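PDB 3ZY2: putative gdp-fucose protein o-fucosyltransferase 1 from Caenorhabditis elegans, which is a putative GDP-fucose protein O-fucosyltransferase of the GT-B clan and binds guanosine-5'-diphosphate. Local coordinates for residues V12-C16 with P121-W126; F20-D25 with T335-I339; K211-H217 with R324-G330. Residue numbers count along the deposited sequence, not the author numbering.

Interaction 1: V12-C16 with P121-W126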
loop_
_atom_site.group_PDB
_atom_site.type_symbol
_atom_site.label_atom_id
_atom_site.label_comp_id
_atom_site.label_asym_id
_atom_site.label_seq_id
_atom_site.Cartn_x
_atom_site.Cartn_y
_atom_site.Cartn_z
ATOM N N VAL A 12 16.656 -2.143 -6.989
ATOM C CA VAL A 12 16.088 -1.651 -8.262
ATOM C C VAL A 12 14.623 -1.344 -8.015
ATOM O O VAL A 12 13.962 -2.032 -7.216
ATOM C CB VAL A 12 16.299 -2.656 -9.441
ATOM C CG1 VAL A 12 15.615 -4.012 -9.183
ATOM C CG2 VAL A 12 15.837 -2.035 -10.769
ATOM N N PHE A 13 14.119 -0.284 -8.637
ATOM C CA PHE A 13 12.732 0.129 -8.386
ATOM C C PHE A 13 12.145 0.846 -9.575
ATOM O O PHE A 13 12.885 1.364 -10.439
ATOM C CB PHE A 13 12.625 1.022 -7.122
ATOM C CG PHE A 13 13.019 2.461 -7.364
ATOM C CD1 PHE A 13 14.356 2.816 -7.507
ATOM C CD2 PHE A 13 12.023 3.447 -7.471
ATOM C CE1 PHE A 13 14.713 4.152 -7.764
ATOM C CE2 PHE A 13 12.371 4.793 -7.738
ATOM C CZ PHE A 13 13.713 5.129 -7.876
ATOM N N CYS A 14 10.815 0.870 -9.598
ATOM C CA CYS A 14 10.048 1.683 -10.533
ATOM C C CYS A 14 9.597 2.974 -9.859
ATOM O O CYS A 14 8.952 2.902 -8.798
ATOM C CB CYS A 14 8.803 0.946 -11.012
ATOM S SG CYS A 14 7.895 1.956 -12.213
ATOM N N PRO A 15 9.889 4.142 -10.482
ATOM C CA PRO A 15 9.282 5.382 -10.011
ATOM C C PRO A 15 7.883 5.423 -10.609
ATOM O O PRO A 15 7.612 6.164 -11.558
ATOM C CB PRO A 15 10.178 6.480 -10.603
ATOM C CG PRO A 15 10.828 5.870 -11.786
ATOM C CD PRO A 15 10.704 4.353 -11.699
ATOM N N CYS A 16 7.011 4.596 -10.049
ATOM C CA CYS A 16 5.777 4.224 -10.731
ATOM C C CYS A 16 4.581 5.058 -10.323
ATOM O O CYS A 16 3.447 4.720 -10.659
ATOM C CB CYS A 16 5.491 2.731 -10.501
ATOM S SG CYS A 16 5.957 1.618 -11.867
ATOM N N PRO A 121 2.108 2.539 -14.941
ATOM C CA PRO A 121 3.254 2.089 -15.741
ATOM C C PRO A 121 3.951 0.831 -15.242
ATOM O O PRO A 121 4.999 0.496 -15.760
ATOM C CB PRO A 121 4.222 3.272 -15.637
ATOM C CG PRO A 121 3.970 3.802 -14.246
ATOM C CD PRO A 121 2.487 3.635 -14.023
ATOM N N PHE A 122 3.358 0.141 -14.269
ATOM C CA PHE A 122 3.966 -1.035 -13.641
ATOM C C PHE A 122 4.374 -2.108 -14.662
ATOM O O PHE A 122 5.537 -2.534 -14.694
ATOM C CB PHE A 122 3.005 -1.612 -12.580
ATOM C CG PHE A 122 2.599 -0.608 -11.545
ATOM C CD1 PHE A 122 3.430 -0.353 -10.459
ATOM C CD2 PHE A 122 1.400 0.102 -11.673
ATOM C CE1 PHE A 122 3.076 0.573 -9.502
ATOM C CE2 PHE A 122 1.036 1.051 -10.715
ATOM C CZ PHE A 122 1.874 1.282 -9.631
ATOM N N GLY A 123 3.416 -2.534 -15.479
ATOM C CA GLY A 123 3.658 -3.462 -16.587
ATOM C C GLY A 123 4.757 -3.023 -17.543
ATOM O O GLY A 123 5.784 -3.700 -17.620
ATOM N N PRO A 124 4.548 -1.903 -18.272
ATOM C CA PRO A 124 5.538 -1.431 -19.254
ATOM C C PRO A 124 6.944 -1.188 -18.686
ATOM O O PRO A 124 7.928 -1.464 -19.383
ATOM C CB PRO A 124 4.916 -0.133 -19.793
ATOM C CG PRO A 124 3.436 -0.356 -19.624
ATOM C CD PRO A 124 3.314 -1.093 -18.329
ATOM N N TYR A 125 7.049 -0.710 -17.444
ATOM C CA TYR A 125 8.357 -0.487 -16.818
ATOM C C TYR A 125 9.185 -1.759 -16.710
ATOM O O TYR A 125 10.334 -1.817 -17.181
ATOM C CB TYR A 125 8.203 0.141 -15.444
ATOM C CG TYR A 125 9.512 0.576 -14.855
ATOM C CD1 TYR A 125 9.985 1.866 -15.085
ATOM C CD2 TYR A 125 10.265 -0.283 -14.048
ATOM C CE1 TYR A 125 11.180 2.290 -14.559
ATOM C CE2 TYR A 125 11.466 0.144 -13.486
ATOM C CZ TYR A 125 11.922 1.428 -13.760
ATOM O OH TYR A 125 13.092 1.873 -13.202
ATOM N N TRP A 126 8.606 -2.790 -16.109
ATOM C CA TRP A 126 9.341 -4.042 -15.948
ATOM C C TRP A 126 9.477 -4.785 -17.277
ATOM O O TRP A 126 10.507 -5.418 -17.506
ATOM C CB TRP A 126 8.721 -4.894 -14.841
ATOM C CG TRP A 126 8.796 -4.219 -13.483
ATOM C CD1 TRP A 126 7.755 -3.647 -12.795
ATOM C CD2 TRP A 126 9.972 -4.012 -12.666
ATOM N NE1 TRP A 126 8.199 -3.128 -11.600
ATOM C CE2 TRP A 126 9.553 -3.328 -11.494
ATOM C CE3 TRP A 126 11.330 -4.336 -12.806
ATOM C CZ2 TRP A 126 10.438 -2.970 -10.468
ATOM C CZ3 TRP A 126 12.215 -3.985 -11.767
ATOM C CH2 TRP A 126 11.761 -3.294 -10.623
#

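Interaction 2: F20-D25 with T335-I339. With GDP (guanosine-5'-diphosphate), chain C.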
loop_
_atom_site.group_PDB
_atom_site.type_symbol
_atom_site.label_atom_id
_atom_site.label_comp_id
_atom_site.label_asym_id
_atom_site.label_seq_id
_atom_site.Cartn_x
_atom_site.Cartn_y
_atom_site.Cartn_z
ATOM N N PHE A 20 6.960 13.522 -13.745
ATOM C CA PHE A 20 8.390 13.694 -13.410
ATOM C C PHE A 20 8.669 14.279 -12.040
ATOM O O PHE A 20 9.569 13.795 -11.321
ATOM C CB PHE A 20 9.092 14.519 -14.482
ATOM C CG PHE A 20 10.587 14.532 -14.368
ATOM C CD1 PHE A 20 11.314 13.344 -14.470
ATOM C CD2 PHE A 20 11.274 15.734 -14.216
ATOM C CE1 PHE A 20 12.708 13.357 -14.394
ATOM C CE2 PHE A 20 12.645 15.774 -14.145
ATOM C CZ PHE A 20 13.384 14.596 -14.226
ATOM N N GLY A 21 7.892 15.283 -11.648
ATOM C CA GLY A 21 8.118 15.874 -10.329
ATOM C C GLY A 21 7.888 14.872 -9.213
ATOM O O GLY A 21 8.646 14.838 -8.250
ATOM N N ASN A 22 6.854 14.049 -9.331
ATOM C CA ASN A 22 6.616 12.995 -8.327
ATOM C C ASN A 22 7.729 11.940 -8.319
ATOM O O ASN A 22 8.153 11.472 -7.249
ATOM C CB ASN A 22 5.274 12.262 -8.571
ATOM C CG ASN A 22 4.017 13.128 -8.346
ATOM O OD1 ASN A 22 2.905 12.600 -8.454
ATOM N ND2 ASN A 22 4.173 14.418 -8.063
ATOM N N GLN A 23 8.239 11.596 -9.501
ATOM C CA GLN A 23 9.244 10.549 -9.635
ATOM C C GLN A 23 10.545 11.005 -9.002
ATOM O O GLN A 23 11.198 10.236 -8.274
ATOM C CB GLN A 23 9.488 10.244 -11.096
ATOM C CG GLN A 23 8.282 9.597 -11.771
ATOM C CD GLN A 23 8.411 9.595 -13.264
ATOM O OE1 GLN A 23 9.517 9.453 -13.809
ATOM N NE2 GLN A 23 7.268 9.777 -13.964
ATOM N N VAL A 24 10.936 12.256 -9.281
ATOM C CA VAL A 24 12.154 12.803 -8.686
ATOM C C VAL A 24 11.991 12.923 -7.170
ATOM O O VAL A 24 12.910 12.617 -6.429
ATOM C CB VAL A 24 12.533 14.159 -9.309
ATOM C CG1 VAL A 24 13.728 14.781 -8.588
ATOM C CG2 VAL A 24 12.875 13.967 -10.794
ATOM N N ASP A 25 10.811 13.358 -6.717
ATOM C CA ASP A 25 10.517 13.529 -5.280
ATOM C C ASP A 25 10.741 12.213 -4.510
ATOM O O ASP A 25 11.405 12.191 -3.460
ATOM C CB ASP A 25 9.089 14.065 -5.131
ATOM C CG ASP A 25 8.905 14.885 -3.891
ATOM O OD1 ASP A 25 9.806 15.692 -3.565
ATOM O OD2 ASP A 25 7.864 14.719 -3.241
ATOM N N THR A 335 5.182 19.765 -7.525
ATOM C CA THR A 335 6.451 19.055 -7.325
ATOM C C THR A 335 7.455 19.321 -8.454
ATOM O O THR A 335 8.654 19.078 -8.296
ATOM C CB THR A 335 6.295 17.529 -7.155
ATOM O OG1 THR A 335 5.754 16.968 -8.362
ATOM C CG2 THR A 335 5.387 17.227 -5.973
ATOM N N PHE A 336 6.956 19.806 -9.592
ATOM C CA PHE A 336 7.804 20.216 -10.702
ATOM C C PHE A 336 8.561 21.508 -10.316
ATOM O O PHE A 336 9.789 21.594 -10.438
ATOM C CB PHE A 336 6.915 20.357 -11.943
ATOM C CG PHE A 336 7.655 20.541 -13.235
ATOM C CD1 PHE A 336 8.050 19.427 -13.989
ATOM C CD2 PHE A 336 7.866 21.817 -13.758
ATOM C CE1 PHE A 336 8.714 19.600 -15.214
ATOM C CE2 PHE A 336 8.507 21.994 -15.006
ATOM C CZ PHE A 336 8.922 20.896 -15.724
ATOM N N SER A 337 7.824 22.498 -9.798
ATOM C CA SER A 337 8.468 23.675 -9.193
ATOM C C SER A 337 9.425 23.265 -8.080
ATOM O O SER A 337 10.463 23.911 -7.895
ATOM C CB SER A 337 7.441 24.675 -8.632
ATOM O OG SER A 337 6.998 25.613 -9.621
ATOM N N HIS A 338 9.089 22.186 -7.354
ATOM C CA HIS A 338 9.899 21.807 -6.170
ATOM C C HIS A 338 11.288 21.342 -6.607
ATOM O O HIS A 338 12.279 21.612 -5.925
ATOM C CB HIS A 338 9.169 20.740 -5.337
ATOM C CG HIS A 338 9.650 20.578 -3.915
ATOM N ND1 HIS A 338 10.615 21.349 -3.289
ATOM C CD2 HIS A 338 9.225 19.689 -2.986
ATOM C CE1 HIS A 338 10.762 20.927 -2.038
ATOM N NE2 HIS A 338 9.942 19.915 -1.839
ATOM N N ILE A 339 11.369 20.699 -7.774
ATOM C CA ILE A 339 12.676 20.359 -8.353
ATOM C C ILE A 339 13.537 21.627 -8.470
ATOM O O ILE A 339 14.699 21.643 -8.050
ATOM C CB ILE A 339 12.524 19.737 -9.765
ATOM C CG1 ILE A 339 11.937 18.328 -9.659
ATOM C CG2 ILE A 339 13.927 19.689 -10.423
ATOM C CD1 ILE A 339 11.531 17.753 -11.011
HETATM P PB GDP C . 3.040 18.371 -10.391
HETATM O O1B GDP C . 3.300 19.693 -11.015
HETATM O O2B GDP C . 3.478 17.841 -8.989
HETATM O O3B GDP C . 2.037 17.381 -11.245
HETATM O O3A GDP C . 4.407 17.897 -11.321
HETATM P PA GDP C . 4.685 16.343 -11.997
HETATM O O1A GDP C . 6.129 17.014 -12.706
HETATM O O2A GDP C . 4.670 15.226 -11.277
HETATM O "O5'" GDP C . 3.214 16.555 -13.001
HETATM C "C5'" GDP C . 3.728 17.498 -13.718
HETATM C "C4'" GDP C . 3.718 17.577 -15.062
HETATM O "O4'" GDP C . 3.025 18.225 -16.050
HETATM C "C3'" GDP C . 5.076 17.668 -15.338
HETATM O "O3'" GDP C . 6.229 16.387 -15.554
HETATM C "C2'" GDP C . 5.370 18.006 -17.486
HETATM O "O2'" GDP C . 5.162 16.761 -17.986
HETATM C "C1'" GDP C . 4.114 18.840 -17.307
HETATM N N9 GDP C . 4.511 19.999 -16.921
HETATM C C8 GDP C . 4.158 20.821 -15.329
HETATM N N7 GDP C . 4.871 21.800 -15.788
HETATM C C5 GDP C . 5.495 21.986 -16.884
HETATM C C6 GDP C . 6.486 23.013 -17.876
HETATM O O6 GDP C . 6.679 23.964 -17.274
HETATM N N1 GDP C . 6.647 22.460 -18.785
HETATM C C2 GDP C . 6.443 21.426 -19.444
HETATM N N2 GDP C . 6.709 21.097 -20.347
HETATM N N3 GDP C . 5.588 20.196 -18.951
HETATM C C4 GDP C . 5.168 20.622 -17.637
HETATM O O HOH W 1 9.917 16.915 -7.018
#

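Interaction 3: K211-H217 with R324-G330. With GDP (guanosine-5'-diphosphate), chain C.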
loop_
_atom_site.group_PDB
_atom_site.type_symbol
_atom_site.label_atom_id
_atom_site.label_comp_id
_atom_site.label_asym_id
_atom_site.label_seq_id
_atom_site.Cartn_x
_atom_site.Cartn_y
_atom_site.Cartn_z
ATOM N N LYS A 211 20.093 39.329 -19.078
ATOM C CA LYS A 211 20.204 39.189 -17.621
ATOM C C LYS A 211 20.191 40.546 -16.921
ATOM O O LYS A 211 20.607 41.556 -17.486
ATOM C CB LYS A 211 21.473 38.425 -17.282
ATOM C CG LYS A 211 21.340 36.903 -17.639
ATOM C CD LYS A 211 22.653 36.127 -17.503
ATOM C CE LYS A 211 23.075 35.919 -16.034
ATOM N NZ LYS A 211 22.078 35.112 -15.268
ATOM N N PRO A 212 19.686 40.569 -15.676
ATOM C CA PRO A 212 19.156 39.415 -14.924
ATOM C C PRO A 212 17.758 39.046 -15.395
ATOM O O PRO A 212 17.009 39.912 -15.860
ATOM C CB PRO A 212 19.104 39.931 -13.484
ATOM C CG PRO A 212 19.046 41.423 -13.578
ATOM C CD PRO A 212 19.646 41.839 -14.906
ATOM N N PHE A 213 17.433 37.759 -15.350
ATOM C CA PHE A 213 16.097 37.316 -15.801
ATOM C C PHE A 213 15.317 36.635 -14.707
ATOM O O PHE A 213 15.890 35.977 -13.816
ATOM C CB PHE A 213 16.121 36.469 -17.111
ATOM C CG PHE A 213 16.581 35.030 -16.956
ATOM C CD1 PHE A 213 17.935 34.706 -17.029
ATOM C CD2 PHE A 213 15.649 33.993 -16.855
ATOM C CE1 PHE A 213 18.353 33.367 -16.951
ATOM C CE2 PHE A 213 16.059 32.641 -16.768
ATOM C CZ PHE A 213 17.413 32.326 -16.821
ATOM N N VAL A 214 14.008 36.849 -14.759
ATOM C CA VAL A 214 13.059 36.164 -13.882
ATOM C C VAL A 214 12.525 34.971 -14.651
ATOM O O VAL A 214 12.084 35.131 -15.779
ATOM C CB VAL A 214 11.842 37.062 -13.509
ATOM C CG1 VAL A 214 10.884 36.322 -12.573
ATOM C CG2 VAL A 214 12.281 38.337 -12.792
ATOM N N ALA A 215 12.589 33.780 -14.060
ATOM C CA ALA A 215 11.925 32.586 -14.626
ATOM C C ALA A 215 10.714 32.261 -13.796
ATOM O O ALA A 215 10.793 32.298 -12.549
ATOM C CB ALA A 215 12.890 31.382 -14.636
ATOM N N VAL A 216 9.621 31.924 -14.471
ATOM C CA VAL A 216 8.357 31.600 -13.775
ATOM C C VAL A 216 7.823 30.264 -14.259
ATOM O O VAL A 216 7.943 29.938 -15.435
ATOM C CB VAL A 216 7.271 32.706 -13.934
ATOM C CG1 VAL A 216 7.822 34.049 -13.498
ATOM C CG2 VAL A 216 6.751 32.755 -15.368
ATOM N N HIS A 217 7.245 29.516 -13.329
ATOM C CA HIS A 217 6.531 28.282 -13.633
ATOM C C HIS A 217 5.035 28.497 -13.514
ATOM O O HIS A 217 4.537 28.834 -12.444
ATOM C CB HIS A 217 6.967 27.150 -12.690
ATOM C CG HIS A 217 6.297 25.848 -12.998
ATOM N ND1 HIS A 217 5.838 24.980 -12.026
ATOM C CD2 HIS A 217 5.990 25.279 -14.195
ATOM C CE1 HIS A 217 5.284 23.931 -12.615
ATOM N NE2 HIS A 217 5.356 24.089 -13.930
ATOM N N ARG A 324 18.854 28.089 -13.441
ATOM C CA ARG A 324 19.917 29.065 -13.769
ATOM C C ARG A 324 19.484 30.521 -13.675
ATOM O O ARG A 324 20.326 31.426 -13.797
ATOM C CB ARG A 324 20.446 28.805 -15.185
ATOM C CG ARG A 324 21.152 27.455 -15.273
ATOM C CD ARG A 324 21.634 27.138 -16.698
ATOM N NE ARG A 324 22.841 27.885 -16.992
ATOM C CZ ARG A 324 24.086 27.476 -16.724
ATOM N NH1 ARG A 324 24.329 26.293 -16.161
ATOM N NH2 ARG A 324 25.104 28.271 -17.023
ATOM N N ALA A 325 18.197 30.754 -13.421
ATOM C CA ALA A 325 17.620 32.104 -13.433
ATOM C C ALA A 325 18.184 32.986 -12.337
ATOM O O ALA A 325 18.616 32.490 -11.312
ATOM C CB ALA A 325 16.094 32.030 -13.297
ATOM N N ASP A 326 18.143 34.298 -12.545
ATOM C CA ASP A 326 18.522 35.212 -11.465
ATOM C C ASP A 326 17.501 35.177 -10.351
ATOM O O ASP A 326 17.883 35.269 -9.184
ATOM C CB ASP A 326 18.747 36.607 -12.029
ATOM C CG ASP A 326 19.869 36.625 -13.066
ATOM O OD1 ASP A 326 19.609 36.280 -14.255
ATOM O OD2 ASP A 326 21.035 36.948 -12.694
ATOM N N LEU A 327 16.228 35.027 -10.689
ATOM C CA LEU A 327 15.145 34.843 -9.709
ATOM C C LEU A 327 14.140 33.862 -10.299
ATOM O O LEU A 327 13.800 33.976 -11.471
ATOM C CB LEU A 327 14.431 36.161 -9.396
ATOM C CG LEU A 327 13.228 36.026 -8.442
ATOM C CD1 LEU A 327 13.700 35.608 -7.038
ATOM C CD2 LEU A 327 12.426 37.314 -8.374
ATOM N N PHE A 328 13.709 32.889 -9.503
ATOM C CA PHE A 328 12.687 31.918 -9.877
ATOM C C PHE A 328 11.428 32.222 -9.078
ATOM O O PHE A 328 11.509 32.402 -7.867
ATOM C CB PHE A 328 13.160 30.511 -9.535
ATOM C CG PHE A 328 12.071 29.445 -9.610
ATOM C CD1 PHE A 328 11.335 29.234 -10.779
ATOM C CD2 PHE A 328 11.815 28.638 -8.512
ATOM C CE1 PHE A 328 10.366 28.236 -10.813
ATOM C CE2 PHE A 328 10.828 27.643 -8.564
ATOM C CZ PHE A 328 10.115 27.433 -9.727
ATOM N N VAL A 329 10.292 32.316 -9.774
ATOM C CA VAL A 329 8.967 32.364 -9.101
ATOM C C VAL A 329 8.212 31.103 -9.488
ATOM O O VAL A 329 7.881 30.906 -10.664
ATOM C CB VAL A 329 8.130 33.620 -9.452
ATOM C CG1 VAL A 329 6.896 33.715 -8.520
ATOM C CG2 VAL A 329 8.965 34.886 -9.331
ATOM N N GLY A 330 7.964 30.238 -8.507
ATOM C CA GLY A 330 7.302 28.968 -8.783
ATOM C C GLY A 330 5.900 28.846 -8.248
ATOM O O GLY A 330 5.351 29.815 -7.694
HETATM P PB GDP C . 3.040 18.371 -10.391
HETATM O O1B GDP C . 3.300 19.693 -11.015
HETATM O O2B GDP C . 3.478 17.841 -8.989
HETATM O O3B GDP C . 2.037 17.381 -11.245
HETATM O O3A GDP C . 4.407 17.897 -11.321
HETATM P PA GDP C . 4.685 16.343 -11.997
HETATM O O1A GDP C . 6.129 17.014 -12.706
HETATM O O2A GDP C . 4.670 15.226 -11.277
HETATM O "O5'" GDP C . 3.214 16.555 -13.001
HETATM C "C5'" GDP C . 3.728 17.498 -13.718
HETATM C "C4'" GDP C . 3.718 17.577 -15.062
HETATM O "O4'" GDP C . 3.025 18.225 -16.050
HETATM C "C3'" GDP C . 5.076 17.668 -15.338
HETATM O "O3'" GDP C . 6.229 16.387 -15.554
HETATM C "C2'" GDP C . 5.370 18.006 -17.486
HETATM O "O2'" GDP C . 5.162 16.761 -17.986
HETATM C "C1'" GDP C . 4.114 18.840 -17.307
HETATM N N9 GDP C . 4.511 19.999 -16.921
HETATM C C8 GDP C . 4.158 20.821 -15.329
HETATM N N7 GDP C . 4.871 21.800 -15.788
HETATM C C5 GDP C . 5.495 21.986 -16.884
HETATM C C6 GDP C . 6.486 23.013 -17.876
HETATM O O6 GDP C . 6.679 23.964 -17.274
HETATM N N1 GDP C . 6.647 22.460 -18.785
HETATM C C2 GDP C . 6.443 21.426 -19.444
HETATM N N2 GDP C . 6.709 21.097 -20.347
HETATM N N3 GDP C . 5.588 20.196 -18.951
HETATM C C4 GDP C . 5.168 20.622 -17.637
HETATM O O HOH W 2 21.767 32.415 -16.142
#

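Interaction 1: V12-C16 with P121-W126
Cys14 sits over one face of the Tyr125 ring: Cys14 SG is 3.6 Å from the ring centroid, 22° off its normal, a sulfur-aromatic contact, and Cys14 CB, 3.8 Å from the same centroid and 20° off the normal, makes a CH-pi contact. Cys14 SG is bonded to Cys16 SG (2.0 Å) in a disulfide that spans Pro15, the centre of an inverse gamma turn. Cys16 SG lies obliquely 4.1 Å from the Phe122 ring centroid, and Cys16 CB 3.4 Å from Phe122 CE1. Tyr125 OH gives a weak hydrogen bond to Phe13 O at 2.8 Å and is also hydrogen-bonded to Asn45 N. Trp126 CH2 lies 4.2 Å from Val12 CG1, and Trp126 NE1 is hydrogen-bonded to Ser172 OG. Strand 10-13 runs beside strand 168-171 in a parallel sheet, as expected for one Rossmann-like half of a GT-B fold. Helix 122-128 packs on the end of the strand and on the disulfide loop that follows it, with Ile47 of strand 46-48 touching Cys14, Pro121 and Tyr125.

Interaction 2: F20-D25 with T335-I339
In this GT-B protein two helices meet by their N-terminal turns around the diphosphate of guanosine-5'-diphosphate; the axes of 20-25 and 335-339 approach to 8.0 Å and cross at 57°. Thr335 comes first and does most of the polar work. Its N and OG1 both donate to O2B on the beta phosphate of the nucleotide, at 3.0 and 2.5 Å, and Thr335 OG1 also accepts a weak hydrogen bond from Asn22 ND2 (3.0 Å, 128° at the hydrogen). Against this hydroxyl the other helix places Gly21: OG1 of Thr335 lies 3.1 Å from Gly21 C, and an ideal CB on Gly21 would fall 2.3 Å from that OG1, so the close approach depends on glycine. The backbone there binds the alpha phosphate, Gly21 N donating to O1A (2.7 Å) and Asn22 N to O2A (3.2 Å). At Phe336, whose CA is 4.4 Å from Gly21 CA, one ring face is turned to C5 of the guanine. His338 packs near Asp25, whose carboxylate is engaged by Ser180 and Arg342. Ile339 closes the apolar side, its CD1 4.0 Å from Gly21 CA, 4.0 Å from Val24 CG2 and 3.8 Å from Phe20 CD2. Between the two backbones, one water donates to Gly21 O at 2.7 Å and to Thr335 O at 2.8 Å.

Interaction 3: K211-H217 with R324-G330
Just before two neighbouring parallel strands of a Rossmann-like sheet, Asp326 makes a charged link: its OD1 forms a salt bridge with Lys211 NZ at 2.9 Å and accepts a hydrogen bond from Phe213 N at 2.8 Å (163° at the hydrogen). A water joins Lys211 NZ to Arg324 O, 2.9 Å from each. Beyond this link, regular parallel pairing takes over: Leu327 N to Phe213 O (3.3 Å), Ala215 N to Leu327 O (2.9 Å), Val329 N to Ala215 O (2.8 Å) and His217 N to Val329 O (3.1 Å). The axes of 213-217 and 327-330 lie 4.7 Å apart at 19°. Val214, Val216, Leu327 and Val329 share one face, where Val214 CG1 meets Val329 CG2 at 4.0 Å and helix 264-278 packs against them. Ala215 and Phe328 occupy the other face; there Ala215 CB touches Ala325 CB at 3.5 Å, and Ala325 CA lies over the Phe213 ring, 3.9 Å from its centroid. Strand 282-287 flanks 213-218 on its other edge. At the C-terminal end, His217 ND1 pairs with Ser337, while His217 NE2 donates to N7 of guanosine-5'-diphosphate at 3.0 Å.

Interactions 1 and 3 lie on opposite sides of the chain's centre, their centres 34 Å and nearest atoms about 18 Å apart, interaction 1 at the end of a strand of one parallel sheet, interaction 3 between two strands of the other. Interaction 2 lies between them, 17 Å and 18 Å from their respective centres, and touches both. Strand 10-13 precedes helix 20-37, with Pro15 O 3.5 Å from Gln23 CG; strand 327-330 precedes helix 335-346, and Ser337 OG lies 2.7 Å from His217 ND1, a probable hydrogen bond. Interaction 2 contacts guanosine-5'-diphosphate mainly at its phosphates, interaction 3 at its base; the side chain of Pro15 is about 10 Å from the nucleotide.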